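Local coordinates for cystathionine gamma-synthase (Xanthomonas oryzae pv. oryzae KACC 10331, PDB 6LD7), which probably joins cysteine to an activated homoserine to make cystathionine for methionine biosynthesis, using pyridoxal 5'-phosphate as cofactor, at residues N43-F46 with K52-Y55; L105-D110 with R117-L122; T136-L141 with L167-E172; F187-L192 with R257-R262; Q267-A272 with E378-L383. The protein carries 1 engineered substitution. All blocks are in the same frame, centred on the assembly; numbering follows the deposited sequence. Where two conformers were deposited one is given.

Interaction 1: residues N43-F46 with K52-Y55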
# COMPACT_ATOMS: atom_id res chain seq x y z
N ASN C 43 11.48 -12.58 3.77
CA ASN C 43 12.27 -13.46 4.65
C ASN C 43 12.31 -12.92 6.09
O ASN C 43 11.91 -11.73 6.38
CB ASN C 43 13.61 -13.74 3.96
CG ASN C 43 14.45 -12.51 3.72
OD1 ASN C 43 13.92 -11.37 3.76
ND2 ASN C 43 15.75 -12.74 3.43
N PHE C 44 12.72 -13.82 6.95
CA PHE C 44 12.81 -13.75 8.43
C PHE C 44 14.16 -14.35 8.87
O PHE C 44 14.57 -15.38 8.36
CB PHE C 44 11.60 -14.48 9.07
CG PHE C 44 10.26 -14.03 8.59
CD1 PHE C 44 9.74 -14.51 7.39
CD2 PHE C 44 9.55 -13.08 9.27
CE1 PHE C 44 8.55 -14.02 6.87
CE2 PHE C 44 8.35 -12.60 8.77
CZ PHE C 44 7.83 -13.08 7.59
N SER C 45 14.85 -13.66 9.80
CA SER C 45 16.16 -14.06 10.31
C SER C 45 15.94 -15.33 11.13
O SER C 45 14.79 -15.60 11.62
CB SER C 45 16.79 -12.96 11.13
OG SER C 45 15.97 -12.65 12.26
N PHE C 46 16.97 -16.17 11.15
CA PHE C 46 17.20 -17.20 12.19
C PHE C 46 17.56 -16.53 13.52
O PHE C 46 18.11 -15.43 13.56
CB PHE C 46 18.27 -18.15 11.71
CG PHE C 46 17.75 -19.24 10.83
CD1 PHE C 46 16.91 -18.92 9.76
CD2 PHE C 46 18.07 -20.57 11.09
CE1 PHE C 46 16.36 -19.96 9.00
CE2 PHE C 46 17.51 -21.59 10.33
CZ PHE C 46 16.70 -21.27 9.27
N LYS C 52 15.61 -21.70 13.56
CA LYS C 52 14.53 -21.19 12.70
C LYS C 52 13.47 -20.62 13.65
O LYS C 52 13.11 -21.29 14.55
CB LYS C 52 13.95 -22.29 11.80
CG LYS C 52 13.11 -21.78 10.64
CD LYS C 52 12.48 -22.93 9.83
CE LYS C 52 10.98 -22.81 9.67
NZ LYS C 52 10.32 -22.68 10.99
N ARG C 53 13.00 -19.41 13.39
CA ARG C 53 11.85 -18.81 14.10
C ARG C 53 10.55 -19.45 13.61
O ARG C 53 10.59 -20.32 12.64
CB ARG C 53 11.85 -17.32 13.83
CG ARG C 53 13.08 -16.62 14.38
CD ARG C 53 12.88 -15.15 14.15
NE ARG C 53 14.15 -14.45 14.19
CZ ARG C 53 14.59 -13.92 15.30
NH1 ARG C 53 13.91 -14.11 16.41
NH2 ARG C 53 15.71 -13.25 15.33
N GLN C 54 9.43 -18.95 14.11
CA GLN C 54 8.14 -19.48 13.64
C GLN C 54 8.03 -19.29 12.09
O GLN C 54 7.48 -20.12 11.41
CB GLN C 54 7.03 -18.76 14.44
CG GLN C 54 5.66 -19.19 13.95
CD GLN C 54 4.56 -18.46 14.66
OE1 GLN C 54 3.43 -18.85 14.46
NE2 GLN C 54 4.83 -17.36 15.36
N TYR C 55 8.41 -18.12 11.57
CA TYR C 55 8.37 -17.78 10.13
C TYR C 55 9.80 -17.81 9.62
O TYR C 55 10.72 -17.35 10.37
CB TYR C 55 7.69 -16.43 9.94
CG TYR C 55 6.24 -16.50 10.33
CD1 TYR C 55 5.33 -17.13 9.49
CD2 TYR C 55 5.78 -15.97 11.53
CE1 TYR C 55 4.00 -17.26 9.87
CE2 TYR C 55 4.44 -16.12 11.94
CZ TYR C 55 3.55 -16.72 11.05
OH TYR C 55 2.22 -16.80 11.34
O HOH W 1 13.49 -17.98 10.82
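Phe-44, Ser-45 and Phe-46 meet Lys-52, Arg-53 and Tyr-55 in a mixed polar and CH-pi contact between two irregular strips of one loop, between helices 16-21 and 63-76. The arginine supplies most of the polar grip, approaching Ser-45 side-on with NE and NH2. Arg-53 NE donates to Ser-45 O at 2.9 Å, reaching it from above the carbonyl plane and not along a lone pair. The hydroxyl receives both nitrogens, the shorter bond running from Arg-53 NH2 to Ser-45 OG (3.1 Å, N-H...O 140°). The strongest partner of Ser-45 OG, however, is Asp-26 of the second subunit. The chain of Arg-53 is extended from CG to NE, which carries the guanidinium across to Ser-45. Such an extended N-terminal arm, lying against neighbouring subunits, is characteristic of trans-sulfuration enzymes; here the second subunit also packs on Phe-44 and Arg-53, and the third on Phe-46. Two CH-pi contacts flank the polar centre. Tyr-55 CB sits over the middle of the Phe-44 ring, 3.7 Å from its centroid and 8° off the normal, while the two rings lie oblique at 42°. Likewise Lys-52 CA covers a face of Phe-46, 3.9 Å from that ring's centroid. One water bridges the strips, donating to Ser-45 O (2.8 Å) and to Tyr-55 O and accepting from Arg-53 N.

Interaction 2: residues L105-D110 with R117-L122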
# COMPACT_ATOMS: atom_id res chain seq x y z
N LEU C 105 -13.76 -36.98 -9.82
CA LEU C 105 -14.32 -35.78 -9.19
C LEU C 105 -15.75 -35.61 -9.74
O LEU C 105 -15.95 -35.62 -10.97
CB LEU C 105 -13.48 -34.57 -9.59
CG LEU C 105 -14.12 -33.21 -9.31
CD1 LEU C 105 -14.11 -32.98 -7.80
CD2 LEU C 105 -13.35 -32.08 -10.02
N VAL C 106 -16.67 -35.37 -8.83
CA VAL C 106 -18.05 -35.03 -9.22
C VAL C 106 -18.21 -33.52 -9.16
O VAL C 106 -17.91 -32.95 -8.17
CB VAL C 106 -19.05 -35.72 -8.30
CG1 VAL C 106 -20.45 -35.41 -8.76
CG2 VAL C 106 -18.80 -37.20 -8.26
N VAL C 107 -18.75 -32.94 -10.22
CA VAL C 107 -18.92 -31.48 -10.43
C VAL C 107 -20.38 -31.21 -10.72
O VAL C 107 -20.97 -31.90 -11.54
CB VAL C 107 -18.08 -31.09 -11.65
CG1 VAL C 107 -18.28 -29.68 -12.01
CG2 VAL C 107 -16.64 -31.35 -11.29
N PRO C 108 -20.97 -30.15 -10.15
CA PRO C 108 -22.32 -29.74 -10.51
C PRO C 108 -22.37 -29.35 -11.99
O PRO C 108 -21.47 -28.69 -12.41
CB PRO C 108 -22.61 -28.50 -9.66
CG PRO C 108 -21.62 -28.64 -8.53
CD PRO C 108 -20.37 -29.29 -9.13
N HIS C 109 -23.46 -29.69 -12.66
CA HIS C 109 -23.76 -29.31 -14.05
C HIS C 109 -23.66 -27.79 -14.20
O HIS C 109 -23.28 -27.33 -15.22
CB HIS C 109 -25.07 -30.00 -14.42
CG HIS C 109 -26.29 -29.33 -13.86
ND1 HIS C 109 -26.54 -29.17 -12.46
CD2 HIS C 109 -27.27 -28.64 -14.48
CE1 HIS C 109 -27.63 -28.45 -12.29
NE2 HIS C 109 -28.08 -28.10 -13.51
N ASP C 110 -24.01 -26.98 -13.22
CA ASP C 110 -24.10 -25.52 -13.43
C ASP C 110 -22.96 -24.81 -12.64
O ASP C 110 -23.12 -23.67 -12.26
CB ASP C 110 -25.51 -25.06 -13.02
CG ASP C 110 -25.91 -25.38 -11.58
OD1 ASP C 110 -25.13 -26.03 -10.88
OD2 ASP C 110 -27.04 -24.96 -11.15
N ARG C 117 -13.70 -24.70 -16.74
CA ARG C 117 -12.53 -24.54 -17.67
C ARG C 117 -11.32 -25.28 -17.07
O ARG C 117 -10.68 -26.10 -17.79
CB ARG C 117 -12.31 -23.05 -17.87
CG ARG C 117 -10.96 -22.70 -18.47
CD ARG C 117 -10.70 -21.23 -18.69
NE ARG C 117 -10.87 -20.18 -17.65
CZ ARG C 117 -10.70 -20.13 -16.25
NH1 ARG C 117 -10.40 -21.14 -15.33
NH2 ARG C 117 -10.88 -18.89 -15.79
N LEU C 118 -11.09 -25.11 -15.76
CA LEU C 118 -9.95 -25.74 -15.07
C LEU C 118 -10.17 -27.26 -15.00
O LEU C 118 -9.23 -28.04 -15.42
CB LEU C 118 -9.71 -25.11 -13.70
CG LEU C 118 -8.59 -25.78 -12.92
CD1 LEU C 118 -7.26 -25.77 -13.71
CD2 LEU C 118 -8.42 -25.17 -11.55
N PHE C 119 -11.36 -27.71 -14.57
CA PHE C 119 -11.64 -29.16 -14.51
C PHE C 119 -11.50 -29.76 -15.91
O PHE C 119 -10.88 -30.77 -16.00
CB PHE C 119 -13.03 -29.47 -13.96
CG PHE C 119 -13.35 -28.84 -12.63
CD1 PHE C 119 -12.35 -28.63 -11.68
CD2 PHE C 119 -14.64 -28.51 -12.31
CE1 PHE C 119 -12.66 -28.07 -10.44
CE2 PHE C 119 -14.94 -27.91 -11.10
CZ PHE C 119 -13.95 -27.68 -10.17
N ASN C 120 -12.05 -29.17 -16.96
CA ASN C 120 -11.94 -29.79 -18.31
C ASN C 120 -10.51 -29.86 -18.78
O ASN C 120 -10.15 -30.90 -19.29
CB ASN C 120 -12.79 -29.12 -19.41
CG ASN C 120 -14.26 -29.47 -19.19
OD1 ASN C 120 -14.57 -30.59 -18.77
ND2 ASN C 120 -15.13 -28.48 -19.27
N ALA C 121 -9.68 -28.85 -18.50
CA ALA C 121 -8.28 -28.80 -19.01
C ALA C 121 -7.47 -29.87 -18.30
O ALA C 121 -6.73 -30.62 -18.99
CB ALA C 121 -7.69 -27.40 -18.83
N LEU C 122 -7.66 -30.05 -17.00
CA LEU C 122 -6.85 -31.03 -16.27
C LEU C 122 -7.39 -32.47 -16.52
O LEU C 122 -6.60 -33.43 -16.56
CB LEU C 122 -6.85 -30.66 -14.79
CG LEU C 122 -6.24 -29.31 -14.42
CD1 LEU C 122 -6.25 -29.14 -12.91
CD2 LEU C 122 -4.84 -29.17 -15.00
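Leu-105 and Val-107, two residues of strand 104-108, meet a single aromatic ring, that of Phe-119 on helix 113-124. The CH-pi component comes from the leucine: Leu-105 CD2 lies 4.0 Å from the centroid of the Phe-119 ring and 14° off the normal, over the face but displaced toward the rim. Its closest ring atom is Phe-119 CD1, also at 4.0 Å from Leu-105 CD2, and the two side chains cross at about a right angle. A chi1 of 166° swings the leucine CG to the far side from its backbone N, a setting that sends the branch toward the helix.

The remaining apolar packing is made by both methyls of Val-107 against the other side of the ring's perimeter. Val-107 CG2 touches Phe-119 CD2 at 3.6 Å, and Val-107 CG1 reaches that same Phe-119 CD2 at 3.8 Å. Neither a purely facial nor an edge approach describes this oblique fit. No hydrogen bond joins the segments, which meet through CH-pi and apolar contacts, and the ring's surroundings are apolar too: Ile-91 and Leu-95 of helix 87-98, with Leu-130 and Leu-153 of the strands next to 104-108. Backbone bonds to those strands, 129-133 and 151-155, hold Leu-105 and Val-106 in the sheet, while the third subunit packs on Leu-118 and Leu-122.

Strand 104-108, helix 113-124 and strand 129-133 form a beta-alpha-beta unit, the building block of the large PLP-binding domain in this family, with Phe-119 packing the crossover helix against the sheet.

Interaction 3: residues T136-L141 with L167-E172. Engineered in segment 136-141: Val-137 (natural residue Asp).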
# COMPACT_ATOMS: atom_id res chain seq x y z
N THR C 136 -29.18 -31.40 -7.21
CA THR C 136 -30.58 -31.23 -6.72
C THR C 136 -31.46 -32.41 -7.20
O THR C 136 -32.57 -32.43 -6.87
CB THR C 136 -31.21 -29.94 -7.24
OG1 THR C 136 -31.36 -29.99 -8.68
CG2 THR C 136 -30.38 -28.74 -6.89
N VAL C 137 -30.95 -33.34 -8.00
CA VAL C 137 -31.70 -34.53 -8.48
C VAL C 137 -31.16 -35.78 -7.80
O VAL C 137 -30.07 -36.25 -8.08
CB VAL C 137 -31.65 -34.68 -10.01
CG1 VAL C 137 -32.43 -35.92 -10.46
CG2 VAL C 137 -32.13 -33.43 -10.68
N PRO C 138 -31.95 -36.44 -6.93
CA PRO C 138 -31.39 -37.57 -6.18
C PRO C 138 -30.77 -38.64 -7.07
O PRO C 138 -29.77 -39.18 -6.69
CB PRO C 138 -32.58 -38.06 -5.31
CG PRO C 138 -33.37 -36.72 -5.09
CD PRO C 138 -33.24 -35.97 -6.40
N ARG C 139 -31.41 -38.98 -8.19
CA ARG C 139 -30.93 -40.09 -9.03
C ARG C 139 -29.58 -39.69 -9.69
O ARG C 139 -28.69 -40.53 -9.80
CB ARG C 139 -32.00 -40.52 -10.06
CG ARG C 139 -31.57 -41.71 -10.91
CD ARG C 139 -31.11 -42.90 -10.02
NE ARG C 139 -30.75 -44.05 -10.85
CZ ARG C 139 -31.63 -44.96 -11.28
NH1 ARG C 139 -31.27 -45.98 -12.04
NH2 ARG C 139 -32.85 -44.96 -10.84
N SER C 140 -29.44 -38.45 -10.13
CA SER C 140 -28.17 -37.91 -10.72
C SER C 140 -27.05 -38.04 -9.70
O SER C 140 -26.01 -38.63 -9.98
CB SER C 140 -28.34 -36.51 -11.15
OG SER C 140 -27.19 -36.10 -11.90
N LEU C 141 -27.31 -37.65 -8.46
CA LEU C 141 -26.29 -37.79 -7.41
C LEU C 141 -26.00 -39.26 -7.23
O LEU C 141 -24.84 -39.59 -7.13
CB LEU C 141 -26.79 -37.22 -6.09
CG LEU C 141 -25.82 -37.44 -4.94
CD1 LEU C 141 -24.48 -36.77 -5.26
CD2 LEU C 141 -26.41 -36.97 -3.61
N LEU C 167 -27.21 -29.39 1.45
CA LEU C 167 -25.88 -29.77 1.99
C LEU C 167 -25.98 -31.09 2.74
O LEU C 167 -25.09 -31.97 2.56
CB LEU C 167 -25.34 -28.64 2.88
CG LEU C 167 -24.96 -27.36 2.13
CD1 LEU C 167 -24.54 -26.28 3.09
CD2 LEU C 167 -23.83 -27.64 1.14
N ARG C 168 -26.87 -31.17 3.71
CA ARG C 168 -26.92 -32.37 4.60
C ARG C 168 -27.16 -33.61 3.72
O ARG C 168 -26.51 -34.63 3.91
CB ARG C 168 -28.04 -32.28 5.68
CG ARG C 168 -27.77 -33.26 6.81
CD ARG C 168 -28.73 -33.23 7.96
NE ARG C 168 -28.53 -32.14 8.90
CZ ARG C 168 -29.16 -30.95 8.90
NH1 ARG C 168 -30.06 -30.60 7.99
NH2 ARG C 168 -28.80 -30.06 9.80
N PHE C 169 -28.10 -33.55 2.80
CA PHE C 169 -28.42 -34.69 1.90
C PHE C 169 -27.14 -35.10 1.14
O PHE C 169 -26.70 -36.32 1.14
CB PHE C 169 -29.57 -34.31 0.94
CG PHE C 169 -29.79 -35.30 -0.18
CD1 PHE C 169 -30.19 -36.60 0.09
CD2 PHE C 169 -29.68 -34.91 -1.51
CE1 PHE C 169 -30.35 -37.53 -0.94
CE2 PHE C 169 -29.86 -35.82 -2.54
CZ PHE C 169 -30.17 -37.14 -2.26
N VAL C 170 -26.51 -34.12 0.47
CA VAL C 170 -25.38 -34.49 -0.43
C VAL C 170 -24.21 -35.01 0.39
O VAL C 170 -23.64 -36.08 0.01
CB VAL C 170 -24.96 -33.34 -1.36
CG1 VAL C 170 -23.71 -33.69 -2.16
CG2 VAL C 170 -26.10 -33.04 -2.27
N ILE C 171 -23.91 -34.33 1.49
CA ILE C 171 -22.68 -34.63 2.26
C ILE C 171 -22.84 -36.00 2.92
O ILE C 171 -21.91 -36.79 2.84
CB ILE C 171 -22.39 -33.50 3.23
CG1 ILE C 171 -21.98 -32.23 2.49
CG2 ILE C 171 -21.42 -33.91 4.29
CD1 ILE C 171 -21.94 -30.97 3.38
N GLU C 172 -23.98 -36.31 3.54
CA GLU C 172 -24.17 -37.66 4.15
C GLU C 172 -24.14 -38.73 3.07
O GLU C 172 -23.53 -39.75 3.31
CB GLU C 172 -25.53 -37.81 4.84
CG GLU C 172 -25.65 -36.93 6.09
CD GLU C 172 -24.63 -37.17 7.19
OE1 GLU C 172 -23.94 -38.26 7.21
OE2 GLU C 172 -24.52 -36.28 8.05
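Phe-169 of helix 167-176 reaches across to Pro-138 and Leu-141 of helix 138-145, a helix-helix contact in the alpha/beta domain, where both helices connect strands of the mixed seven-stranded sheet. Leu-141 and Phe-169 come at each other from opposite directions, so the leucine methyl and the far end of the ring overlap in the gap between the helices. One branch of the leucine does the touching: Leu-141 CD2 lies 3.8 Å from Phe-169 CE2, approaching the ring obliquely. With chi1 at 169°, the phenylalanine side chain is turned opposite its own backbone N, which carries the ring out from its own helix and toward the other one. Pro-138 completes the grip at the same ring end from the first turn of its helix, with Pro-138 CB 4.0 Å from Phe-169 CZ. The residue before it, Val-137, is an engineered substitution at the N-cap position and takes no part in the contact.

Deeper in, the same leucine also meets Val-170. Pro-138 and Phe-169 are exposed, whereas Leu-141 and Val-170 are buried, and Val-170 packs also on Ile-154 of strand 151-155 in the sheet. No hydrogen bond joins the two segments, and a single methyl serves both aromatic and aliphatic partners: Leu-141 CD2, which meets the ring, also reaches Val-170 CG2 at 4.2 Å.

Interaction 4: residues F187-L192 with R257-R262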
# COMPACT_ATOMS: atom_id res chain seq x y z
N PHE C 187 -20.75 -17.36 -2.80
CA PHE C 187 -21.96 -16.55 -3.03
C PHE C 187 -22.52 -16.05 -1.71
O PHE C 187 -23.07 -14.97 -1.66
CB PHE C 187 -23.05 -17.30 -3.78
CG PHE C 187 -23.32 -16.84 -5.17
CD1 PHE C 187 -22.27 -16.57 -6.05
CD2 PHE C 187 -24.63 -16.75 -5.63
CE1 PHE C 187 -22.54 -16.17 -7.36
CE2 PHE C 187 -24.89 -16.35 -6.95
CZ PHE C 187 -23.85 -16.06 -7.80
N LEU C 188 -22.42 -16.79 -0.65
CA LEU C 188 -23.09 -16.35 0.62
C LEU C 188 -22.08 -15.90 1.69
O LEU C 188 -22.49 -15.23 2.69
CB LEU C 188 -23.92 -17.51 1.21
CG LEU C 188 -25.15 -17.88 0.41
CD1 LEU C 188 -25.84 -19.13 1.00
CD2 LEU C 188 -26.10 -16.70 0.47
N SER C 189 -20.83 -16.36 1.62
CA SER C 189 -19.79 -16.07 2.63
C SER C 189 -20.08 -16.87 3.87
O SER C 189 -21.21 -17.29 4.11
CB SER C 189 -19.68 -14.57 2.96
OG SER C 189 -20.53 -14.17 4.06
N PRO C 190 -19.11 -16.89 4.79
CA PRO C 190 -19.27 -17.61 6.03
C PRO C 190 -20.29 -16.99 6.96
O PRO C 190 -20.78 -17.68 7.85
CB PRO C 190 -17.92 -17.53 6.69
CG PRO C 190 -16.96 -17.12 5.56
CD PRO C 190 -17.78 -16.27 4.63
N ALA C 191 -20.63 -15.72 6.78
CA ALA C 191 -21.62 -15.11 7.68
C ALA C 191 -23.01 -15.71 7.39
O ALA C 191 -23.86 -15.53 8.21
CB ALA C 191 -21.66 -13.62 7.43
N LEU C 192 -23.29 -16.19 6.18
CA LEU C 192 -24.66 -16.64 5.77
C LEU C 192 -24.80 -18.17 5.61
O LEU C 192 -25.93 -18.66 5.58
CB LEU C 192 -25.03 -15.89 4.49
CG LEU C 192 -25.26 -14.40 4.66
CD1 LEU C 192 -25.73 -13.75 3.37
CD2 LEU C 192 -26.21 -14.14 5.83
N ARG C 257 -13.83 -7.10 8.28
CA ARG C 257 -14.34 -6.44 9.50
C ARG C 257 -15.76 -5.84 9.32
O ARG C 257 -16.40 -5.63 10.36
CB ARG C 257 -13.35 -5.33 9.90
CG ARG C 257 -12.04 -5.98 10.37
CD ARG C 257 -11.15 -5.01 11.14
NE ARG C 257 -9.94 -5.63 11.69
CZ ARG C 257 -8.76 -5.64 11.06
NH1 ARG C 257 -8.65 -5.26 9.79
NH2 ARG C 257 -7.71 -6.08 11.70
N THR C 258 -16.15 -5.44 8.11
CA THR C 258 -17.47 -4.87 7.88
C THR C 258 -18.39 -5.88 7.19
O THR C 258 -19.42 -5.44 6.74
CB THR C 258 -17.37 -3.57 7.08
OG1 THR C 258 -16.77 -3.93 5.83
CG2 THR C 258 -16.65 -2.51 7.89
N LEU C 259 -18.04 -7.17 7.12
CA LEU C 259 -18.85 -8.14 6.32
C LEU C 259 -20.30 -8.21 6.88
O LEU C 259 -21.26 -8.25 6.11
CB LEU C 259 -18.20 -9.53 6.39
CG LEU C 259 -18.95 -10.66 5.73
CD1 LEU C 259 -19.17 -10.40 4.25
CD2 LEU C 259 -18.20 -11.95 5.91
N ASP C 260 -20.42 -8.35 8.16
CA ASP C 260 -21.73 -8.40 8.85
C ASP C 260 -22.51 -7.10 8.58
O ASP C 260 -23.69 -7.17 8.22
CB ASP C 260 -21.58 -8.49 10.37
CG ASP C 260 -22.93 -8.20 11.15
OD1 ASP C 260 -23.71 -9.09 10.99
OD2 ASP C 260 -23.22 -7.09 11.96
N ALA C 261 -21.90 -5.95 8.79
CA ALA C 261 -22.56 -4.64 8.63
C ALA C 261 -22.93 -4.45 7.17
O ALA C 261 -24.01 -3.88 6.90
CB ALA C 261 -21.66 -3.54 9.08
N ARG C 262 -22.07 -4.87 6.24
CA ARG C 262 -22.39 -4.78 4.80
C ARG C 262 -23.58 -5.71 4.44
O ARG C 262 -24.56 -5.25 3.78
CB ARG C 262 -21.19 -5.15 3.91
CG ARG C 262 -20.15 -4.04 3.95
CD ARG C 262 -18.92 -4.30 3.08
NE ARG C 262 -18.02 -5.29 3.68
CZ ARG C 262 -17.82 -6.51 3.19
NH1 ARG C 262 -18.51 -6.93 2.13
NH2 ARG C 262 -16.89 -7.30 3.73
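An ST turn at Ser-189 presents its side chain to Leu-259, where the loop after strand 180-184 rests on the first turn of helix 259-277. The serine hydroxyl works twice inside its own loop. Ser-189 OG donates to Leu-188 O at 2.6 Å, in the carbonyl plane and on a lone pair. Ser-189 OG also accepts from Ala-191 N at 3.1 Å (N-H...O 146°), the bond that defines the turn. This double engagement fixes the rotation of the hydroxyl, and Ser-189 OG then meets the leucine by van der Waals contact, with Leu-259 CD2 at 3.7 Å. Ala-191, held by the same turn, sets its CB 4.1 Å from Leu-259 CD2, so one methyl is lodged against both loop residues.

Behind the leucine, Arg-262 folds back over the helix start. Arg-262 NE donates to Thr-258 OG1 at 2.8 Å, the oxygen lying in the guanidinium plane, while Leu-259 CA rests over one face of that group. NH1 of the arginine binds the carbonyl of Tyr-210, next to Lys-209, the predicted cofactor lysine. Leu-263, one turn on, packs on Ser-189 and Ala-191 as well. Ser-189 OG has both its bonds inside its own loop and no hydrogen bond crosses the contact, which implies that loop and helix are joined here by van der Waals contact, without a hydrogen bond between the two segments.

Interaction 5: residues Q267-A272 with E378-L383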
# COMPACT_ATOMS: atom_id res chain seq x y z
N GLN C 267 -28.76 -7.31 2.14
CA GLN C 267 -29.98 -8.19 2.16
C GLN C 267 -31.28 -7.36 2.29
O GLN C 267 -32.31 -7.74 1.67
CB GLN C 267 -29.84 -9.22 3.26
CG GLN C 267 -28.79 -10.26 2.93
CD GLN C 267 -28.76 -11.36 3.96
OE1 GLN C 267 -29.12 -12.53 3.69
NE2 GLN C 267 -28.33 -10.99 5.15
N GLU C 268 -31.25 -6.25 3.01
CA GLU C 268 -32.39 -5.30 3.04
C GLU C 268 -32.69 -4.81 1.62
O GLU C 268 -33.83 -4.86 1.17
CB GLU C 268 -32.09 -4.13 3.96
CG GLU C 268 -33.23 -3.18 4.04
CD GLU C 268 -33.05 -1.88 4.85
OE1 GLU C 268 -33.84 -0.90 4.65
OE2 GLU C 268 -32.19 -1.85 5.72
N ASN C 269 -31.65 -4.46 0.87
CA ASN C 269 -31.83 -3.96 -0.51
C ASN C 269 -32.37 -5.07 -1.41
O ASN C 269 -33.29 -4.82 -2.19
CB ASN C 269 -30.53 -3.41 -1.08
CG ASN C 269 -30.18 -2.08 -0.46
OD1 ASN C 269 -31.06 -1.41 0.14
ND2 ASN C 269 -28.94 -1.66 -0.68
N ALA C 270 -31.85 -6.28 -1.28
CA ALA C 270 -32.26 -7.41 -2.14
C ALA C 270 -33.73 -7.77 -1.89
O ALA C 270 -34.46 -7.97 -2.87
CB ALA C 270 -31.36 -8.60 -1.90
N ASP C 271 -34.14 -7.86 -0.63
CA ASP C 271 -35.58 -8.09 -0.27
C ASP C 271 -36.47 -7.01 -0.92
O ASP C 271 -37.47 -7.38 -1.54
CB ASP C 271 -35.78 -8.08 1.25
CG ASP C 271 -35.09 -9.27 1.91
OD1 ASP C 271 -34.53 -10.14 1.18
OD2 ASP C 271 -34.99 -9.28 3.18
N ALA C 272 -36.03 -5.74 -0.91
CA ALA C 272 -36.84 -4.68 -1.54
C ALA C 272 -36.84 -4.84 -3.06
O ALA C 272 -37.85 -4.67 -3.65
CB ALA C 272 -36.35 -3.35 -1.12
N GLU C 378 -25.99 0.76 -1.50
CA GLU C 378 -26.57 2.09 -1.77
C GLU C 378 -27.93 2.15 -1.08
O GLU C 378 -28.49 1.12 -0.73
CB GLU C 378 -26.79 2.26 -3.27
CG GLU C 378 -25.51 2.24 -4.08
CD GLU C 378 -25.10 0.90 -4.64
OE1 GLU C 378 -25.64 -0.09 -4.20
OE2 GLU C 378 -24.16 0.86 -5.45
N SER C 379 -28.58 3.30 -1.07
CA SER C 379 -29.89 3.37 -0.36
C SER C 379 -30.95 2.67 -1.22
O SER C 379 -30.98 2.85 -2.49
CB SER C 379 -30.24 4.76 -0.02
OG SER C 379 -30.64 5.39 -1.20
N ALA C 380 -31.76 1.85 -0.57
CA ALA C 380 -32.83 1.11 -1.26
C ALA C 380 -33.62 2.06 -2.16
O ALA C 380 -33.97 1.69 -3.31
CB ALA C 380 -33.73 0.47 -0.26
N GLU C 381 -33.95 3.25 -1.69
CA GLU C 381 -34.80 4.17 -2.51
C GLU C 381 -34.17 4.43 -3.88
O GLU C 381 -34.93 4.45 -4.89
CB GLU C 381 -35.16 5.47 -1.79
CG GLU C 381 -34.04 6.48 -1.59
CD GLU C 381 -34.39 7.64 -0.65
OE1 GLU C 381 -34.83 8.68 -1.18
OE2 GLU C 381 -34.12 7.55 0.58
N ASP C 382 -32.86 4.67 -3.93
CA ASP C 382 -32.17 5.00 -5.22
C ASP C 382 -32.13 3.79 -6.12
O ASP C 382 -32.40 3.94 -7.31
CB ASP C 382 -30.76 5.54 -4.98
CG ASP C 382 -30.72 6.90 -4.31
OD1 ASP C 382 -31.66 7.70 -4.60
OD2 ASP C 382 -29.76 7.15 -3.49
N LEU C 383 -31.74 2.63 -5.59
CA LEU C 383 -31.72 1.41 -6.43
C LEU C 383 -33.09 1.17 -7.03
O LEU C 383 -33.15 0.80 -8.20
CB LEU C 383 -31.26 0.20 -5.63
CG LEU C 383 -29.88 0.37 -5.03
CD1 LEU C 383 -29.42 -0.93 -4.38
CD2 LEU C 383 -28.87 0.81 -6.12
O HOH W 2 -30.57 0.62 1.74
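Asn-269 of helix 259-277 holds the start of helix 380-396 through both ends of its amide. Asn-269 ND2 donates to Glu-378 O at 2.8 Å (N-H...O 148°), with the donor in the carbonyl plane. At the other end, Asn-269 OD1 lies against Ala-380, 3.3 Å from Ala-380 CB. A water joins three atoms: it donates to Asn-269 OD1 at 2.6 Å and, over a longer 3.3 Å, to Glu-378 O, and accepts from Ala-380 N at 2.9 Å. Leu-383 packs on the amide, its CD1 3.8 Å from Asn-269 ND2, and the two side chains cross at about a right angle. With CG anti to the carbonyl carbon (chi1 -74°), the amide is brought to Glu-378 O and Ala-380.

Further out, ND2 has a second acceptor, the carbonyl of Gly-376, so two backbone oxygens of the approach to the helix share one nitrogen. The Glu-378 carboxylate is fastened elsewhere, to Ser-343 and in a salt bridge to Arg-22 of the fourth subunit, which also binds Ser-379 and Asp-382 through Thr-18. The chemistry implies a polar link read from backbone atoms, Glu-378 O directly and Ala-380 N through water, while Ala-380 and Leu-383 add apolar contact.

From the N terminus, the five interactions follow in series, none nesting in or crossing another. Interaction 1 closes a tight loop in the N-terminal arm, and interaction 2 an almost equally short one from strand to helix. Interaction 3 spans 25 residues between its segments and joins two helices near interaction 2, the nearest atoms being about 5 Å apart. Interactions 4 and 5 close longer spans, of 64 and 105 residues. Both use helix 259-277 and touch through Leu-192 and Gln-267, so this helix connects the loop after strand 180-184 with the C-terminal helix 380-396. Interactions 1 and 2 border the third subunit, 4 and 5 the fourth.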